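CELL WALL surface anchor family protein (Streptococcus pneumoniae, PDB 2X9W) is RrgB, the backbone pilin of a pneumococcal pilus, whose copies probably join end to end into the shaft on the cell surface. Local coordinates at residues D275-G280 / Q422-T427. The protein carries 1 engineered substitution. Sequence-based numbering, arbitrary orientation.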
ATOM      1  N   ASP A 275     -35.344 -10.646   2.006  1.00 26.49           N
ATOM      2  CA  ASP A 275     -34.031 -10.400   2.619  1.00 25.54           C
ATOM      3  C   ASP A 275     -33.299 -11.628   3.161  1.00 28.07           C
ATOM      4  O   ASP A 275     -32.338 -11.481   3.909  1.00 28.72           O
ATOM      5  CB  ASP A 275     -34.122  -9.358   3.745  1.00 31.85           C
ATOM      6  CG  ASP A 275     -33.965  -7.941   3.245  1.00 39.50           C
ATOM      7  OD1 ASP A 275     -33.420  -7.728   2.142  1.00 39.50           O
ATOM      8  OD2 ASP A 275     -34.387  -7.029   3.962  1.00 45.73           O
ATOM      9  N   ASN A 276     -33.743 -12.829   2.808  1.00 26.73           N
ATOM     10  CA  ASN A 276     -32.950 -14.041   3.068  1.00 21.63           C
ATOM     11  C   ASN A 276     -31.658 -13.986   2.226  1.00 24.30           C
ATOM     12  O   ASN A 276     -31.734 -13.742   1.016  1.00 25.24           O
ATOM     13  CB  ASN A 276     -33.727 -15.292   2.627  1.00 30.43           C
ATOM     14  CG  ASN A 276     -35.075 -15.445   3.325  1.00 39.42           C
ATOM     15  OD1 ASN A 276     -35.193 -15.253   4.537  1.00 43.85           O
ATOM     16  ND2 ASN A 276     -36.096 -15.801   2.558  1.00 37.28           N
ATOM     17  N   ARG A 277     -30.503 -14.257   2.845  1.00 24.55           N
ATOM     18  CA  ARG A 277     -29.202 -14.240   2.154  1.00 28.24           C
ATOM     19  C   ARG A 277     -28.952 -15.539   1.374  1.00 23.40           C
ATOM     20  O   ARG A 277     -29.221 -16.657   1.877  1.00 24.28           O
ATOM     21  CB  ARG A 277     -28.070 -13.954   3.156  1.00 25.31           C
ATOM     22  CG  ARG A 277     -28.206 -12.567   3.827  1.00 21.26           C
ATOM     23  CD  ARG A 277     -27.612 -12.536   5.238  1.00 24.22           C
ATOM     24  NE  ARG A 277     -27.706 -11.181   5.800  1.00 24.94           N
ATOM     25  CZ  ARG A 277     -26.755 -10.257   5.720  1.00 26.74           C
ATOM     26  NH1 ARG A 277     -25.605 -10.518   5.111  1.00 21.10           N
ATOM     27  NH2 ARG A 277     -26.953  -9.066   6.258  1.00 23.46           N
ATOM     28  N   LEU A 278     -28.442 -15.392   0.157  1.00 19.43           N
ATOM     29  CA  LEU A 278     -28.392 -16.513  -0.798  1.00 19.72           C
ATOM     30  C   LEU A 278     -26.973 -16.825  -1.257  1.00 20.61           C
ATOM     31  O   LEU A 278     -26.221 -15.929  -1.634  1.00 20.69           O
ATOM     32  CB  LEU A 278     -29.281 -16.234  -2.014  1.00 21.34           C
ATOM     33  CG  LEU A 278     -30.746 -15.808  -1.766  1.00 29.85           C
ATOM     34  CD1 LEU A 278     -31.457 -15.394  -3.056  1.00 25.60           C
ATOM     35  CD2 LEU A 278     -31.565 -16.892  -1.044  1.00 26.32           C
ATOM     36  N   ALA A 279     -26.616 -18.103  -1.190  1.00 19.13           N
ATOM     37  CA  ALA A 279     -25.262 -18.575  -1.502  1.00 22.41           C
ATOM     38  C   ALA A 279     -25.125 -18.967  -2.979  1.00 23.58           C
ATOM     39  O   ALA A 279     -26.073 -19.471  -3.577  1.00 23.62           O
ATOM     40  CB  ALA A 279     -24.947 -19.803  -0.622  1.00 19.19           C
ATOM     41  N   GLY A 280     -23.948 -18.743  -3.566  1.00 24.71           N
ATOM     42  CA  GLY A 280     -23.631 -19.310  -4.871  1.00 20.81           C
ATOM     43  C   GLY A 280     -24.060 -18.489  -6.071  1.00 25.28           C
ATOM     44  O   GLY A 280     -24.003 -18.977  -7.193  1.00 21.32           O
ATOM     45  N   GLN A 422     -26.018   2.320   3.167  1.00 17.47           N
ATOM     46  CA  GLN A 422     -26.114   1.692   1.842  1.00 15.37           C
ATOM     47  C   GLN A 422     -27.244   0.683   1.701  1.00 19.54           C
ATOM     48  O   GLN A 422     -27.581   0.273   0.581  1.00 20.78           O
ATOM     49  CB  GLN A 422     -24.771   1.059   1.428  1.00 16.84           C
ATOM     50  CG  GLN A 422     -23.605   2.054   1.541  1.00 22.33           C
ATOM     51  CD  GLN A 422     -22.377   1.627   0.796  1.00 26.34           C
ATOM     52  OE1 GLN A 422     -21.270   1.649   1.336  1.00 28.30           O
ATOM     53  NE2 GLN A 422     -22.554   1.247  -0.461  1.00 22.57           N
ATOM     54  N   GLY A 423     -27.844   0.295   2.825  1.00 18.94           N
ATOM     55  CA  GLY A 423     -29.118  -0.410   2.775  1.00 21.73           C
ATOM     56  C   GLY A 423     -29.130  -1.821   3.334  1.00 21.03           C
ATOM     57  O   GLY A 423     -30.204  -2.344   3.633  1.00 21.59           O
ATOM     58  N   ILE A 424     -27.964  -2.440   3.483  1.00 15.59           N
ATOM     59  CA  ILE A 424     -27.918  -3.739   4.149  1.00 16.72           C
ATOM     60  C   ILE A 424     -26.582  -3.959   4.815  1.00 18.27           C
ATOM     61  O   ILE A 424     -25.552  -3.487   4.346  1.00 17.11           O
ATOM     62  CB  ILE A 424     -28.263  -4.938   3.185  1.00 18.87           C
ATOM     63  CG1 ILE A 424     -28.569  -6.216   3.987  1.00 19.53           C
ATOM     64  CG2 ILE A 424     -27.164  -5.163   2.157  1.00 17.33           C
ATOM     65  CD1 ILE A 424     -29.079  -7.384   3.075  1.00 29.28           C
ATOM     66  N   GLU A 425     -26.596  -4.668   5.938  1.00 13.05           N
ATOM     67  CA  GLU A 425     -25.344  -4.988   6.638  1.00 12.07           C
ATOM     68  C   GLU A 425     -24.606  -6.024   5.819  1.00 18.74           C
ATOM     69  O   GLU A 425     -25.206  -7.033   5.437  1.00 19.85           O
ATOM     70  CB  GLU A 425     -25.690  -5.578   8.006  1.00 15.98           C
ATOM     71  CG  GLU A 425     -26.279  -4.554   8.973  1.00 19.07           C
ATOM     72  CD  GLU A 425     -26.918  -5.208  10.212  1.00 24.88           C
ATOM     73  OE1 GLU A 425     -27.705  -6.167  10.060  1.00 22.98           O
ATOM     74  OE2 GLU A 425     -26.635  -4.753  11.338  1.00 21.85           O
ATOM     75  N   TYR A 426     -23.323  -5.789   5.535  1.00 13.79           N
ATOM     76  CA  TYR A 426     -22.528  -6.824   4.848  1.00 16.99           C
ATOM     77  C   TYR A 426     -22.596  -8.106   5.671  1.00 19.27           C
ATOM     78  O   TYR A 426     -22.840  -9.219   5.150  1.00 17.95           O
ATOM     79  CB  TYR A 426     -21.080  -6.375   4.752  1.00 16.09           C
ATOM     80  CG  TYR A 426     -20.191  -7.172   3.812  1.00 16.96           C
ATOM     81  CD1 TYR A 426     -20.570  -7.433   2.496  1.00 15.53           C
ATOM     82  CD2 TYR A 426     -18.927  -7.585   4.235  1.00 18.17           C
ATOM     83  CE1 TYR A 426     -19.722  -8.136   1.647  1.00 17.50           C
ATOM     84  CE2 TYR A 426     -18.078  -8.271   3.401  1.00 23.06           C
ATOM     85  CZ  TYR A 426     -18.483  -8.537   2.100  1.00 25.06           C
ATOM     86  OH  TYR A 426     -17.634  -9.214   1.255  1.00 25.33           O
ATOM     87  N   THR A 427     -22.381  -7.957   6.971  1.00 20.93           N
ATOM     88  CA  THR A 427     -22.525  -9.100   7.860  1.00 19.67           C
ATOM     89  C   THR A 427     -23.693  -8.822   8.801  1.00 20.79           C
ATOM     90  O   THR A 427     -23.676  -7.824   9.508  1.00 23.62           O
ATOM     91  CB  THR A 427     -21.222  -9.311   8.671  1.00 23.23           C
ATOM     92  OG1 THR A 427     -20.163  -9.633   7.770  1.00 25.18           O
ATOM     93  CG2 THR A 427     -21.376 -10.435   9.721  1.00 27.90           C
TER
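Extended from CG to NE (chi2 150°, chi3 177°), the Arg277 side chain carries its guanidinium across to the backbone of Glu425 and Tyr426, while Ile424, with CG1 anti to its backbone N, sends CD1 over one face of that group. Two successive carbonyls take the guanidinium at its edge. NH2 donates to Glu425 O at 2.8 Å in a fairly straight hydrogen bond, tilted only moderately from the carbonyl plane. NH1 reaches Tyr426 O at 3.1 Å, but approaches from well above that carbonyl's plane, 55° out of it. Both oxygens lie close to the guanidinium plane, and the paired bonds restrain its rotation. The contact ties two surface loops of a domain consistent with a Cna-B/prealbumin-like beta-sandwich, those following strands 260-271 and 408-412, and Val269 of the former strand packs against both Arg277 and Ile424. NH1 has a further acceptor, Gln377 O. Glu425 turns its carboxylate to the backbone N of Gly429 and Gly431; OE1 lies 4.8 Å from Arg277 NH2, which may add a weak attraction without direct contact. Two residues before the arginine, Asp275 OD1 only just reaches Ile424 CD1, at 4.5 Å, and forms a salt bridge with Lys437.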